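Local coordinates for sugar ABC transporter, sugar-binding protein (Streptococcus pneumoniae, PDB 2HEU) that probably captures sugars outside the cell as the substrate-binding component of an ABC transporter, here in its sugar-free form, at residues L102-N107 / F311-T316; E147-F152 / A186-G191; Q154-I159 / Q164-I169; A237-V242 / S258-A263; H373-N378 / N390-F395. All coordinates share one frame; numbering follows the deposited sequence.

In the fold
Interaction 1 stands apart from the other four, in the lobe that carries the five-stranded mixed sheet; its centre lies 31 to 42 Å from theirs, and a charged pair does the work. Interactions 2 and 3 share helix 149-161, which sends an indole N-H to a neighbouring helix near its start and packs aliphatic groups against a loop further on. Ile169 of interaction 3 then touches both Val242 of interaction 4 and Met377 of interaction 5. Interactions 3 and 5 are mostly buried and apolar, although interaction 5 has a watered rim. Interactions 2 and 4 are partly buried, each carried by one large aromatic residue reaching a helix.

Interaction 1 (L102-N107 / F311-T316); sequences LKRVKN and FVEYMT. With NA (sodium ion), chain E.
Arg104 reaches across to Glu313 and Thr316, tying a 3-10 turn to the last part of helix 305-315 in a protein of the bacterial extracellular solute-binding family. Its chain runs extended from CG to NE, which carries the guanidinium far enough to meet the helix edge-on. NH1 does the gripping. Arg104 NH1 forms a salt bridge with Glu313 OE2 at 2.9 Å, a nearly straight hydrogen bond (163°) to the anti lone pair of that oxygen, with the carboxylate plane turned 65° from the guanidinium. Arg104 NH1 gives a second bond, 2.8 Å long, to Thr316 OG1. Both acceptors lie near the guanidinium plane, which, with water 1 also in that plane at NH2, helps fix its rotation. Thr316 suits its place because one hydroxyl can serve both ways: OG1 accepts from Arg104 and donates to the backbone O of Glu313. Glu313 is shared too, its OE1 pairing with Arg317. Arginine offers a further N-H, and water 1 bridges NH2 to Glu313 OE2. Beside this contact Lys103 turns its carbonyl to a sodium ion that Glu335 also binds; the distance from Lys103 O to the sodium is 2.3 Å.

Interaction 2 (E147-F152 / A186-G191); sequences ETWDEF and ATATGG
Trp149, in the first turn of helix 149-161, faces Thr187 near the end of helix 178-189, and their CA atoms, 9.4 Å apart, are the nearest pair between 147-152 and 186-191. The gap is wide enough to need a long side chain. Thr148 is the N-cap of the first helix: its OG1 accepts from the backbone N of Glu151 at 2.9 Å. Glu151 in turn takes the N-H of Glu147 on its carboxylate, drawing the preceding residue against the first turn. At the other end Gly190 leaves helix 178-189 with positive phi, a conformation that glycine adopts easily.

The indole spans the gap edge-on. With CG beside the backbone N (chi1 -63°), the ring is directed at the second helix. Trp149 NE1 donates to Thr187 OG1 at 3.1 Å. The acceptor lies only 5° out of the ring plane, although the bond is bent to 142°. Further along, the benzo edge passes the backbone N and the methyl of Ala188, where the small residue lets the ring edge pass over the helix backbone; Trp149 CH2 is 4.3 Å from Ala188 CB. Helix 212-222 also contributes to the surroundings, with Asp216 touching both Trp149 and Ala188.

Thr187 OG1 is also bonded to Leu183 O within its own helix. The hydroxyl therefore links the buried indole N-H to a helix carbonyl, satisfying that polar group.

Interaction 3 (Q154-I159 / Q164-I169); sequences QLVKDI and QTPFGI
This is a mainly buried, apolar contact between the later part of helix 149-161 and the loop that follows it, where the chain folds back on the helix it has just left. Val156 and Ile159, one turn apart, supply two beta-branched side chains to the helix face, and Pro166 sits against both. CG2 of Ile159, anti to the backbone N, lies 3.7 Å from CG of Pro166. CG1 of Val156 reaches the CG of Pro166 at 3.8 Å. The compact ring suits this place, lying against both branched neighbours and the carbonyl O of Val156 without bringing a backbone N-H into an apolar site. Val156 has a second use: its CG2 approaches Phe167 CE2 at 3.6 Å, the two side chains crossing at about a right angle.

The helix and the returning loop belong to an alpha/beta lobe of the periplasmic-binding-protein fold, and strand 253-257 lies alongside, where Met253 touches Ile159, Pro166 and Phe167.

At the turn itself the backbone N of Gln164 donates to Ile159 O at 3.2 Å. The bond is nearly straight at nitrogen (170°), but the donor stands 32° out of the carbonyl plane.

Interaction 4 (A237-V242 / S258-A263); sequences AGYTDV and SWAITA
Helix 239-247 and the segment leading into helix 260-265 meet here, on either side in sequence of strand 253-257, through the outstretched phenol of Tyr239. The ring stems from the first turn of its helix; with CG anti to the backbone N (chi1 176°), it extends toward the other segment and brings its hydroxyl end against Ala260. Tyr239 OH lies 3.4 Å from Ala260 CA and 3.5 Å from Ala260 CB, and this methyl lies near the plane of the phenol at its edge. Alanine suits the position because its short side chain admits the end of a long aromatic one. Ala263, one turn on, comes less close, its CB 4.2 Å from the Tyr239 OH.

Trp259 meets the same oxygen with the edge of its indole: CD1 is 3.6 Å from Tyr239 OH, which lies in the ring plane. The first helix is secured at its start by Asp241, whose OD2 accepts from the backbone N of Gly238, the N-cap residue, at 2.9 Å. Asp173 receives the N-H of Tyr239, and Trp175 meets its ring. The strand with a helix before and after it is consistent with the alpha/beta lobes of periplasmic binding proteins.

Interaction 5 (H373-N378 / N390-F395); sequences HTLTMN and NDLNAF
Leu375 packs against Asp391 and Leu392 in an antiparallel helix pair, a hairpin formed by helices 370-382 and 385-396. The axes of the two segments run at 179° to one another and 9.9 Å apart, a spacing that suits side chains of leucine size.

The tight part centres on Leu375. Its CG stands between the backbone N and the carbonyl carbon (chi1 68°), an uncommon choice in a helix, and both methyls are thereby brought to the second helix. Leu375 CD1 meets Leu392 CD2 at 3.7 Å, the two leucines crossing at about a right angle. Leu375 CD2 approaches Phe395 CB less closely, at 4.4 Å. Beyond the pair, Phe185 and Met214 touch Leu392, and the ring of Phe395 meets Trp366 edge-to-face, so this side continues into apolar surroundings.

The other side is polar and watered. Asp391 still gives its methylene to the packing, CB lying 3.6 Å from CB of Leu375, but its carboxylate belongs to the rim. Aspartate suits this border, since one short side chain offers carbon to the leucine and oxygen to water. Two waters join the helices where direct bonds do not: both donate to OD2 of Asp391, and water 6 accepts weakly from ND2 of Asn378. Water 5 gives its other hydrogen to the backbone O of Leu375, at 2.8 Å.

Interaction 1 (L102-N107 / F311-T316)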
# COMPACT_ATOMS: atom_id res chain seq x y z
N LEU A 102 16.96 -12.35 -6.72
CA LEU A 102 16.27 -11.85 -5.51
C LEU A 102 17.17 -10.90 -4.73
O LEU A 102 16.63 -10.02 -4.01
CB LEU A 102 15.74 -13.01 -4.68
CG LEU A 102 14.80 -12.75 -3.55
CD1 LEU A 102 13.55 -12.08 -4.05
CD2 LEU A 102 14.51 -13.98 -2.76
N LYS A 103 18.46 -11.02 -4.85
CA LYS A 103 19.38 -10.16 -4.15
C LYS A 103 19.25 -8.67 -4.59
O LYS A 103 19.75 -7.76 -3.93
CB LYS A 103 20.81 -10.64 -4.33
CG LYS A 103 21.02 -12.07 -3.82
CD LYS A 103 20.49 -12.30 -2.37
CE LYS A 103 21.06 -11.39 -1.23
NZ LYS A 103 20.54 -11.69 0.23
N ARG A 104 18.59 -8.43 -5.73
CA ARG A 104 18.30 -7.10 -6.25
C ARG A 104 17.16 -6.40 -5.52
O ARG A 104 16.99 -5.20 -5.74
CB ARG A 104 18.06 -7.11 -7.76
CG ARG A 104 19.24 -7.69 -8.53
CD ARG A 104 18.87 -8.00 -9.94
NE ARG A 104 20.03 -8.51 -10.68
CZ ARG A 104 19.97 -8.98 -11.90
NH1 ARG A 104 18.80 -8.99 -12.50
NH2 ARG A 104 21.11 -9.41 -12.49
N VAL A 105 16.43 -7.15 -4.69
CA VAL A 105 15.38 -6.51 -3.86
C VAL A 105 16.06 -5.97 -2.61
O VAL A 105 16.86 -6.67 -1.99
CB VAL A 105 14.33 -7.52 -3.51
CG1 VAL A 105 13.22 -6.86 -2.60
CG2 VAL A 105 13.67 -8.09 -4.79
N LYS A 106 15.72 -4.77 -2.22
CA LYS A 106 16.27 -4.17 -0.97
C LYS A 106 16.26 -5.07 0.22
O LYS A 106 15.31 -5.83 0.46
CB LYS A 106 15.51 -2.88 -0.68
CG LYS A 106 15.91 -1.84 -1.71
CD LYS A 106 15.17 -0.53 -1.62
CE LYS A 106 15.46 0.31 -2.88
NZ LYS A 106 14.60 1.49 -3.06
N ASN A 107 17.34 -4.94 0.99
CA ASN A 107 17.60 -5.79 2.16
C ASN A 107 16.32 -5.98 2.98
O ASN A 107 15.70 -5.01 3.42
CB ASN A 107 18.61 -5.10 3.03
CG ASN A 107 20.00 -5.20 2.56
OD1 ASN A 107 20.25 -5.89 1.57
ND2 ASN A 107 20.91 -4.61 3.28
N PHE A 311 11.82 -14.09 -17.34
CA PHE A 311 10.97 -12.89 -17.37
C PHE A 311 11.01 -12.11 -16.05
O PHE A 311 11.10 -10.88 -16.03
CB PHE A 311 9.52 -13.32 -17.77
CG PHE A 311 8.56 -12.19 -17.98
CD1 PHE A 311 8.75 -11.33 -19.01
CD2 PHE A 311 7.52 -11.98 -17.13
CE1 PHE A 311 7.85 -10.34 -19.29
CE2 PHE A 311 6.66 -10.93 -17.39
CZ PHE A 311 6.81 -10.11 -18.46
N VAL A 312 10.94 -12.87 -14.94
CA VAL A 312 11.04 -12.24 -13.62
C VAL A 312 12.42 -11.55 -13.47
O VAL A 312 12.51 -10.39 -13.03
CB VAL A 312 10.80 -13.23 -12.54
CG1 VAL A 312 11.00 -12.62 -11.14
CG2 VAL A 312 9.36 -13.82 -12.64
N GLU A 313 13.50 -12.26 -13.86
CA GLU A 313 14.83 -11.68 -13.74
C GLU A 313 14.93 -10.39 -14.53
O GLU A 313 15.54 -9.43 -14.07
CB GLU A 313 15.87 -12.70 -14.18
CG GLU A 313 17.29 -12.18 -13.99
CD GLU A 313 17.88 -11.47 -15.15
OE1 GLU A 313 17.74 -11.98 -16.29
OE2 GLU A 313 18.61 -10.49 -14.92
N TYR A 314 14.40 -10.36 -15.73
CA TYR A 314 14.49 -9.22 -16.56
C TYR A 314 13.94 -7.97 -15.85
O TYR A 314 14.56 -6.89 -15.89
CB TYR A 314 13.69 -9.45 -17.91
CG TYR A 314 13.87 -8.41 -18.92
CD1 TYR A 314 12.86 -7.57 -19.31
CD2 TYR A 314 15.08 -8.27 -19.59
CE1 TYR A 314 13.01 -6.65 -20.27
CE2 TYR A 314 15.26 -7.34 -20.60
CZ TYR A 314 14.23 -6.52 -20.92
OH TYR A 314 14.37 -5.52 -21.86
N MET A 315 12.78 -8.13 -15.18
CA MET A 315 12.18 -6.99 -14.52
C MET A 315 12.97 -6.50 -13.32
O MET A 315 12.78 -5.34 -12.88
CB MET A 315 10.74 -7.36 -14.14
CG MET A 315 9.86 -6.17 -13.72
SD MET A 315 9.35 -5.30 -15.17
CE MET A 315 9.75 -4.42 -14.57
N THR A 316 13.82 -7.35 -12.72
CA THR A 316 14.69 -6.93 -11.62
C THR A 316 15.91 -6.08 -12.07
O THR A 316 16.61 -5.58 -11.22
CB THR A 316 15.15 -8.08 -10.77
OG1 THR A 316 16.14 -8.88 -11.52
CG2 THR A 316 14.10 -9.00 -10.19
NA NA E . 21.15 -6.44 -2.59
O HOH W 1 21.20 -10.19 -15.42
O HOH W 2 19.46 -6.90 -0.93
O HOH W 3 22.74 -7.10 -4.17
O HOH W 4 22.04 -8.29 -1.43

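Interaction 2 (E147-F152 / A186-G191)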
# COMPACT_ATOMS: atom_id res chain seq x y z
N GLU A 147 5.95 16.93 13.18
CA GLU A 147 6.89 15.77 13.51
C GLU A 147 6.60 15.10 14.72
O GLU A 147 7.29 14.18 15.09
CB GLU A 147 8.30 15.94 13.73
CG GLU A 147 8.43 17.13 13.85
CD GLU A 147 9.21 17.52 12.74
OE1 GLU A 147 10.42 17.89 13.04
OE2 GLU A 147 9.05 16.86 11.70
N THR A 148 5.47 15.40 15.36
CA THR A 148 4.95 14.67 16.49
C THR A 148 3.37 14.74 16.43
O THR A 148 2.81 15.60 15.81
CB THR A 148 5.35 15.26 17.85
OG1 THR A 148 4.80 16.53 17.98
CG2 THR A 148 6.87 15.33 18.02
N TRP A 149 2.74 13.84 17.16
CA TRP A 149 1.30 13.89 17.34
C TRP A 149 0.91 15.29 17.79
O TRP A 149 -0.09 15.86 17.28
CB TRP A 149 0.79 12.91 18.34
CG TRP A 149 0.99 11.44 18.05
CD1 TRP A 149 1.17 10.81 16.84
CD2 TRP A 149 1.04 10.41 19.03
NE1 TRP A 149 1.28 9.47 17.01
CE2 TRP A 149 1.16 9.18 18.35
CE3 TRP A 149 0.88 10.37 20.44
CZ2 TRP A 149 1.22 7.97 19.00
CZ3 TRP A 149 0.93 9.14 21.11
CH2 TRP A 149 1.07 7.98 20.39
N ASP A 150 1.61 15.84 18.79
CA ASP A 150 1.18 17.13 19.34
C ASP A 150 1.35 18.21 18.29
O ASP A 150 0.51 19.13 18.23
CB ASP A 150 2.01 17.41 20.60
CG ASP A 150 1.57 16.64 21.81
OD1 ASP A 150 0.69 15.82 21.76
OD2 ASP A 150 2.23 16.91 22.84
N GLU A 151 2.40 18.17 17.51
CA GLU A 151 2.55 19.18 16.45
C GLU A 151 1.47 19.02 15.41
O GLU A 151 1.00 20.01 14.82
CB GLU A 151 3.87 19.12 15.75
CG GLU A 151 5.06 19.60 16.57
CD GLU A 151 6.31 19.72 15.81
OE1 GLU A 151 6.44 19.30 14.70
OE2 GLU A 151 7.31 20.33 16.32
N PHE A 152 0.99 17.82 15.15
CA PHE A 152 -0.08 17.61 14.13
C PHE A 152 -1.40 18.23 14.63
O PHE A 152 -2.09 18.91 13.89
CB PHE A 152 -0.15 16.12 13.85
CG PHE A 152 -0.93 15.74 12.56
CD1 PHE A 152 -1.42 16.63 11.64
CD2 PHE A 152 -1.10 14.38 12.36
CE1 PHE A 152 -2.05 16.15 10.49
CE2 PHE A 152 -1.73 13.92 11.22
CZ PHE A 152 -2.21 14.82 10.28
N ALA A 186 0.12 1.78 15.01
CA ALA A 186 1.54 1.44 14.91
C ALA A 186 2.40 2.42 15.66
O ALA A 186 3.31 2.04 16.38
CB ALA A 186 1.91 1.35 13.42
N THR A 187 2.12 3.71 15.50
CA THR A 187 2.92 4.71 16.26
C THR A 187 2.66 4.59 17.73
O THR A 187 3.54 4.82 18.56
CB THR A 187 2.72 6.14 15.72
OG1 THR A 187 1.37 6.57 15.88
CG2 THR A 187 3.22 6.33 14.30
N ALA A 188 1.44 4.29 18.13
CA ALA A 188 1.13 4.14 19.56
C ALA A 188 1.84 2.96 20.23
O ALA A 188 2.14 2.99 21.43
CB ALA A 188 -0.36 4.01 19.77
N THR A 189 2.08 1.91 19.46
CA THR A 189 2.63 0.65 19.99
C THR A 189 4.10 0.39 19.70
O THR A 189 4.69 -0.50 20.31
CB THR A 189 1.81 -0.53 19.48
OG1 THR A 189 1.95 -0.63 18.06
CG2 THR A 189 0.37 -0.52 19.88
N GLY A 190 4.64 1.10 18.77
CA GLY A 190 6.06 0.99 18.37
C GLY A 190 6.29 0.33 17.05
O GLY A 190 7.50 0.20 16.70
N GLY A 191 5.30 -0.16 16.34
CA GLY A 191 5.51 -0.75 15.06
C GLY A 191 4.37 -1.64 14.65
O GLY A 191 3.35 -1.73 15.31

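Interaction 3 (Q154-I159 / Q164-I169)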
# COMPACT_ATOMS: atom_id res chain seq x y z
N GLN A 154 -1.60 20.71 16.66
CA GLN A 154 -1.48 22.16 16.62
C GLN A 154 -1.59 22.69 15.22
O GLN A 154 -2.14 23.76 15.00
CB GLN A 154 -0.18 22.61 17.29
CG GLN A 154 -0.13 24.10 17.49
CD GLN A 154 -1.24 24.57 18.44
OE1 GLN A 154 -2.10 25.43 18.03
NE2 GLN A 154 -1.32 24.00 19.62
N LEU A 155 -1.05 21.99 14.22
CA LEU A 155 -1.14 22.37 12.83
C LEU A 155 -2.58 22.49 12.40
O LEU A 155 -2.98 23.45 11.76
CB LEU A 155 -0.37 21.32 12.00
CG LEU A 155 -0.52 21.51 10.46
CD1 LEU A 155 0.03 22.84 10.00
CD2 LEU A 155 0.10 20.33 9.80
N VAL A 156 -3.40 21.47 12.73
CA VAL A 156 -4.80 21.47 12.35
C VAL A 156 -5.48 22.67 13.00
O VAL A 156 -6.23 23.39 12.33
CB VAL A 156 -5.44 20.13 12.74
CG1 VAL A 156 -6.92 20.12 12.51
CG2 VAL A 156 -4.78 19.03 11.92
N LYS A 157 -5.25 22.91 14.30
CA LYS A 157 -5.87 24.04 14.95
C LYS A 157 -5.41 25.31 14.34
O LYS A 157 -6.21 26.26 14.17
CB LYS A 157 -5.51 24.02 16.45
CG LYS A 157 -6.12 22.86 17.18
CD LYS A 157 -5.60 22.73 18.63
CE LYS A 157 -6.04 21.43 19.27
NZ LYS A 157 -5.37 21.31 20.63
N ASP A 158 -4.16 25.47 13.98
CA ASP A 158 -3.62 26.67 13.39
C ASP A 158 -4.24 26.94 12.04
O ASP A 158 -4.53 28.11 11.71
CB ASP A 158 -2.09 26.61 13.23
CG ASP A 158 -1.37 26.69 14.56
OD1 ASP A 158 -1.99 26.95 15.64
OD2 ASP A 158 -0.14 26.48 14.53
N ILE A 159 -4.46 25.91 11.23
CA ILE A 159 -5.14 26.11 9.93
C ILE A 159 -6.54 26.60 10.12
O ILE A 159 -7.02 27.54 9.45
CB ILE A 159 -5.05 24.82 9.12
CG1 ILE A 159 -3.61 24.53 8.70
CG2 ILE A 159 -5.98 24.91 7.89
CD1 ILE A 159 -3.40 23.11 8.18
N GLN A 164 -8.98 28.41 7.04
CA GLN A 164 -9.00 27.49 5.96
C GLN A 164 -9.24 26.11 6.54
O GLN A 164 -9.30 25.92 7.75
CB GLN A 164 -7.72 27.60 5.17
CG GLN A 164 -7.57 28.91 4.49
CD GLN A 164 -6.41 28.93 3.45
OE1 GLN A 164 -6.40 28.10 2.50
NE2 GLN A 164 -5.48 29.85 3.62
N THR A 165 -9.44 25.17 5.63
CA THR A 165 -9.91 23.83 5.99
C THR A 165 -8.74 22.88 5.98
O THR A 165 -8.15 22.63 4.94
CB THR A 165 -10.98 23.34 5.03
OG1 THR A 165 -12.06 24.26 4.99
CG2 THR A 165 -11.48 21.95 5.46
N PRO A 166 -8.43 22.28 7.14
CA PRO A 166 -7.27 21.37 7.21
C PRO A 166 -7.40 20.16 6.27
O PRO A 166 -6.47 19.89 5.53
CB PRO A 166 -7.22 20.95 8.69
CG PRO A 166 -7.83 22.09 9.42
CD PRO A 166 -8.89 22.63 8.51
N PHE A 167 -8.53 19.44 6.37
CA PHE A 167 -8.64 18.17 5.70
C PHE A 167 -9.81 18.05 4.78
O PHE A 167 -10.91 18.49 5.07
CB PHE A 167 -8.85 16.99 6.73
CG PHE A 167 -7.69 16.83 7.72
CD1 PHE A 167 -6.44 16.40 7.32
CD2 PHE A 167 -7.95 17.05 9.06
CE1 PHE A 167 -5.44 16.19 8.25
CE2 PHE A 167 -6.91 16.83 10.00
CZ PHE A 167 -5.70 16.41 9.59
N GLY A 168 -9.59 17.30 3.69
CA GLY A 168 -10.68 16.64 2.96
C GLY A 168 -10.79 15.20 3.44
O GLY A 168 -9.86 14.43 3.30
N ILE A 169 -11.92 14.85 4.01
CA ILE A 169 -12.20 13.50 4.51
C ILE A 169 -13.43 12.98 3.73
O ILE A 169 -14.46 13.65 3.62
CB ILE A 169 -12.47 13.45 6.02
CG1 ILE A 169 -11.25 13.98 6.79
CG2 ILE A 169 -12.83 12.08 6.47
CD1 ILE A 169 -9.97 13.18 6.66

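Interaction 4 (A237-V242 / S258-A263)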
# COMPACT_ATOMS: atom_id res chain seq x y z
N ALA A 237 -19.12 12.64 1.54
CA ALA A 237 -18.17 12.83 0.46
C ALA A 237 -17.47 11.53 0.11
O ALA A 237 -17.11 10.72 0.97
CB ALA A 237 -17.16 13.85 0.89
N GLY A 238 -17.24 11.33 -1.19
CA GLY A 238 -16.51 10.22 -1.68
C GLY A 238 -15.05 10.57 -1.97
O GLY A 238 -14.58 11.70 -1.92
N TYR A 239 -14.32 9.52 -2.32
CA TYR A 239 -12.89 9.66 -2.73
C TYR A 239 -12.73 10.72 -3.75
O TYR A 239 -11.85 11.60 -3.60
CB TYR A 239 -12.39 8.31 -3.20
CG TYR A 239 -11.01 8.28 -3.74
CD1 TYR A 239 -9.91 8.56 -2.91
CD2 TYR A 239 -10.77 8.01 -5.00
CE1 TYR A 239 -8.60 8.48 -3.42
CE2 TYR A 239 -9.47 7.92 -5.53
CZ TYR A 239 -8.40 8.16 -4.72
OH TYR A 239 -7.09 8.05 -5.17
N THR A 240 -13.47 10.70 -4.85
CA THR A 240 -13.22 11.69 -5.90
C THR A 240 -13.51 13.10 -5.41
O THR A 240 -12.86 14.05 -5.83
CB THR A 240 -14.05 11.42 -7.21
OG1 THR A 240 -15.44 11.35 -6.88
CG2 THR A 240 -13.51 10.14 -7.85
N ASP A 241 -14.48 13.23 -4.51
CA ASP A 241 -14.80 14.53 -3.96
C ASP A 241 -13.60 15.08 -3.21
O ASP A 241 -13.34 16.31 -3.29
CB ASP A 241 -15.99 14.46 -3.02
CG ASP A 241 -17.30 14.04 -3.67
OD1 ASP A 241 -17.50 14.25 -4.89
OD2 ASP A 241 -18.17 13.54 -2.90
N VAL A 242 -12.90 14.28 -2.39
CA VAL A 242 -11.73 14.80 -1.64
C VAL A 242 -10.49 14.93 -2.48
O VAL A 242 -9.68 15.82 -2.20
CB VAL A 242 -11.41 14.02 -0.33
CG1 VAL A 242 -12.71 14.03 0.52
CG2 VAL A 242 -10.89 12.63 -0.60
N SER A 258 -0.36 6.33 -1.62
CA SER A 258 0.46 6.79 -2.75
C SER A 258 -0.25 6.72 -4.08
O SER A 258 0.13 7.42 -5.01
CB SER A 258 1.74 5.90 -2.78
OG SER A 258 1.46 4.52 -2.75
N TRP A 259 -1.26 5.84 -4.16
CA TRP A 259 -2.04 5.68 -5.37
C TRP A 259 -2.75 7.00 -5.76
O TRP A 259 -3.09 7.22 -6.92
CB TRP A 259 -3.09 4.58 -5.23
CG TRP A 259 -3.93 4.68 -4.02
CD1 TRP A 259 -5.01 5.48 -3.82
CD2 TRP A 259 -3.73 3.98 -2.76
NE1 TRP A 259 -5.52 5.30 -2.53
CE2 TRP A 259 -4.74 4.41 -1.87
CE3 TRP A 259 -2.78 3.06 -2.30
CZ2 TRP A 259 -4.82 3.92 -0.55
CZ3 TRP A 259 -2.85 2.58 -0.99
CH2 TRP A 259 -3.89 2.98 -0.17
N ALA A 260 -3.02 7.88 -4.80
CA ALA A 260 -3.87 9.03 -5.02
C ALA A 260 -3.24 10.10 -5.91
O ALA A 260 -3.95 10.89 -6.50
CB ALA A 260 -4.32 9.66 -3.69
N ILE A 261 -1.91 10.14 -5.98
CA ILE A 261 -1.26 11.23 -6.71
C ILE A 261 -1.71 11.25 -8.19
O ILE A 261 -1.86 12.34 -8.76
CB ILE A 261 0.27 11.18 -6.59
CG1 ILE A 261 0.92 12.44 -7.15
CG2 ILE A 261 0.87 9.91 -7.17
CD1 ILE A 261 0.43 13.77 -6.56
N THR A 262 -1.95 10.11 -8.78
CA THR A 262 -2.35 10.04 -10.15
C THR A 262 -3.68 10.78 -10.36
O THR A 262 -3.84 11.65 -11.27
CB THR A 262 -2.54 8.55 -10.48
OG1 THR A 262 -1.34 7.78 -10.07
CG2 THR A 262 -2.80 8.36 -11.96
N ALA A 263 -4.65 10.49 -9.47
CA ALA A 263 -5.94 11.14 -9.52
C ALA A 263 -5.82 12.63 -9.27
O ALA A 263 -6.52 13.45 -9.90
CB ALA A 263 -6.91 10.49 -8.56

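Interaction 5 (H373-N378 / N390-F395)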
# COMPACT_ATOMS: atom_id res chain seq x y z
N HIS A 373 -12.22 -0.52 8.49
CA HIS A 373 -12.47 0.78 7.83
C HIS A 373 -13.67 1.44 8.45
O HIS A 373 -13.68 2.63 8.81
CB HIS A 373 -12.73 0.59 6.33
CG HIS A 373 -11.72 -0.23 5.60
ND1 HIS A 373 -12.00 -0.64 4.34
CD2 HIS A 373 -10.50 -0.70 5.95
CE1 HIS A 373 -10.96 -1.35 3.93
NE2 HIS A 373 -10.01 -1.38 4.84
N THR A 374 -14.77 0.68 8.59
CA THR A 374 -16.04 1.22 9.05
C THR A 374 -15.90 1.77 10.47
O THR A 374 -16.41 2.84 10.76
CB THR A 374 -17.12 0.15 8.97
OG1 THR A 374 -17.25 -0.23 7.60
CG2 THR A 374 -18.44 0.58 9.58
N LEU A 375 -15.29 0.99 11.39
CA LEU A 375 -15.22 1.49 12.76
C LEU A 375 -14.37 2.76 12.83
O LEU A 375 -14.62 3.64 13.67
CB LEU A 375 -14.74 0.42 13.72
CG LEU A 375 -13.29 -0.09 13.62
CD1 LEU A 375 -12.30 0.80 14.37
CD2 LEU A 375 -13.16 -1.54 14.08
N THR A 376 -13.38 2.89 11.96
CA THR A 376 -12.53 4.04 11.93
C THR A 376 -13.32 5.28 11.52
O THR A 376 -13.33 6.32 12.20
CB THR A 376 -11.35 3.83 10.98
OG1 THR A 376 -10.55 2.71 11.46
CG2 THR A 376 -10.47 5.07 10.87
N MET A 377 -14.03 5.17 10.38
CA MET A 377 -14.78 6.33 9.87
C MET A 377 -15.95 6.62 10.81
O MET A 377 -16.30 7.80 11.01
CB MET A 377 -15.24 6.07 8.46
CG MET A 377 -15.85 7.32 7.78
SD MET A 377 -14.73 8.72 7.65
CE MET A 377 -13.71 8.20 6.29
N ASN A 378 -16.57 5.60 11.38
CA ASN A 378 -17.72 5.86 12.29
C ASN A 378 -17.25 6.60 13.50
O ASN A 378 -18.03 7.40 14.05
CB ASN A 378 -18.38 4.54 12.70
CG ASN A 378 -19.26 3.96 11.64
OD1 ASN A 378 -19.39 4.52 10.56
ND2 ASN A 378 -19.78 2.75 11.83
N ASN A 390 -15.72 -1.17 21.42
CA ASN A 390 -16.61 -2.29 21.23
C ASN A 390 -16.52 -2.85 19.82
O ASN A 390 -16.48 -4.08 19.60
CB ASN A 390 -18.03 -1.88 21.56
CG ASN A 390 -18.27 -1.63 23.04
OD1 ASN A 390 -17.45 -1.98 23.88
ND2 ASN A 390 -19.38 -0.97 23.32
N ASP A 391 -16.48 -1.96 18.82
CA ASP A 391 -16.34 -2.36 17.43
C ASP A 391 -15.05 -3.09 17.17
O ASP A 391 -15.01 -4.04 16.38
CB ASP A 391 -16.41 -1.13 16.51
CG ASP A 391 -17.73 -0.45 16.40
OD1 ASP A 391 -18.74 -1.00 16.76
OD2 ASP A 391 -17.72 0.69 15.84
N LEU A 392 -13.97 -2.62 17.75
CA LEU A 392 -12.67 -3.28 17.59
C LEU A 392 -12.74 -4.68 18.13
O LEU A 392 -12.30 -5.64 17.47
CB LEU A 392 -11.55 -2.49 18.33
CG LEU A 392 -11.11 -1.20 17.60
CD1 LEU A 392 -10.44 -0.28 18.57
CD2 LEU A 392 -10.20 -1.51 16.43
N ASN A 393 -13.26 -4.88 19.35
CA ASN A 393 -13.37 -6.26 19.85
C ASN A 393 -14.31 -7.09 18.98
O ASN A 393 -14.03 -8.28 18.74
CB ASN A 393 -13.80 -6.32 21.31
CG ASN A 393 -12.66 -5.89 22.22
OD1 ASN A 393 -11.56 -6.47 22.23
ND2 ASN A 393 -12.90 -4.83 23.01
N ALA A 394 -15.40 -6.53 18.52
CA ALA A 394 -16.31 -7.31 17.71
C ALA A 394 -15.65 -7.79 16.45
O ALA A 394 -15.89 -8.90 15.97
CB ALA A 394 -17.59 -6.52 17.40
N PHE A 395 -14.79 -6.94 15.87
CA PHE A 395 -14.07 -7.27 14.63
C PHE A 395 -12.97 -8.28 14.85
O PHE A 395 -12.81 -9.21 14.07
CB PHE A 395 -13.50 -5.95 14.07
CG PHE A 395 -12.62 -6.12 12.86
CD1 PHE A 395 -13.10 -6.70 11.71
CD2 PHE A 395 -11.29 -5.70 12.90
CE1 PHE A 395 -12.28 -6.82 10.58
CE2 PHE A 395 -10.49 -5.84 11.79
CZ PHE A 395 -10.96 -6.38 10.65
O HOH W 5 -16.35 3.15 15.80
O HOH W 6 -18.49 0.28 13.17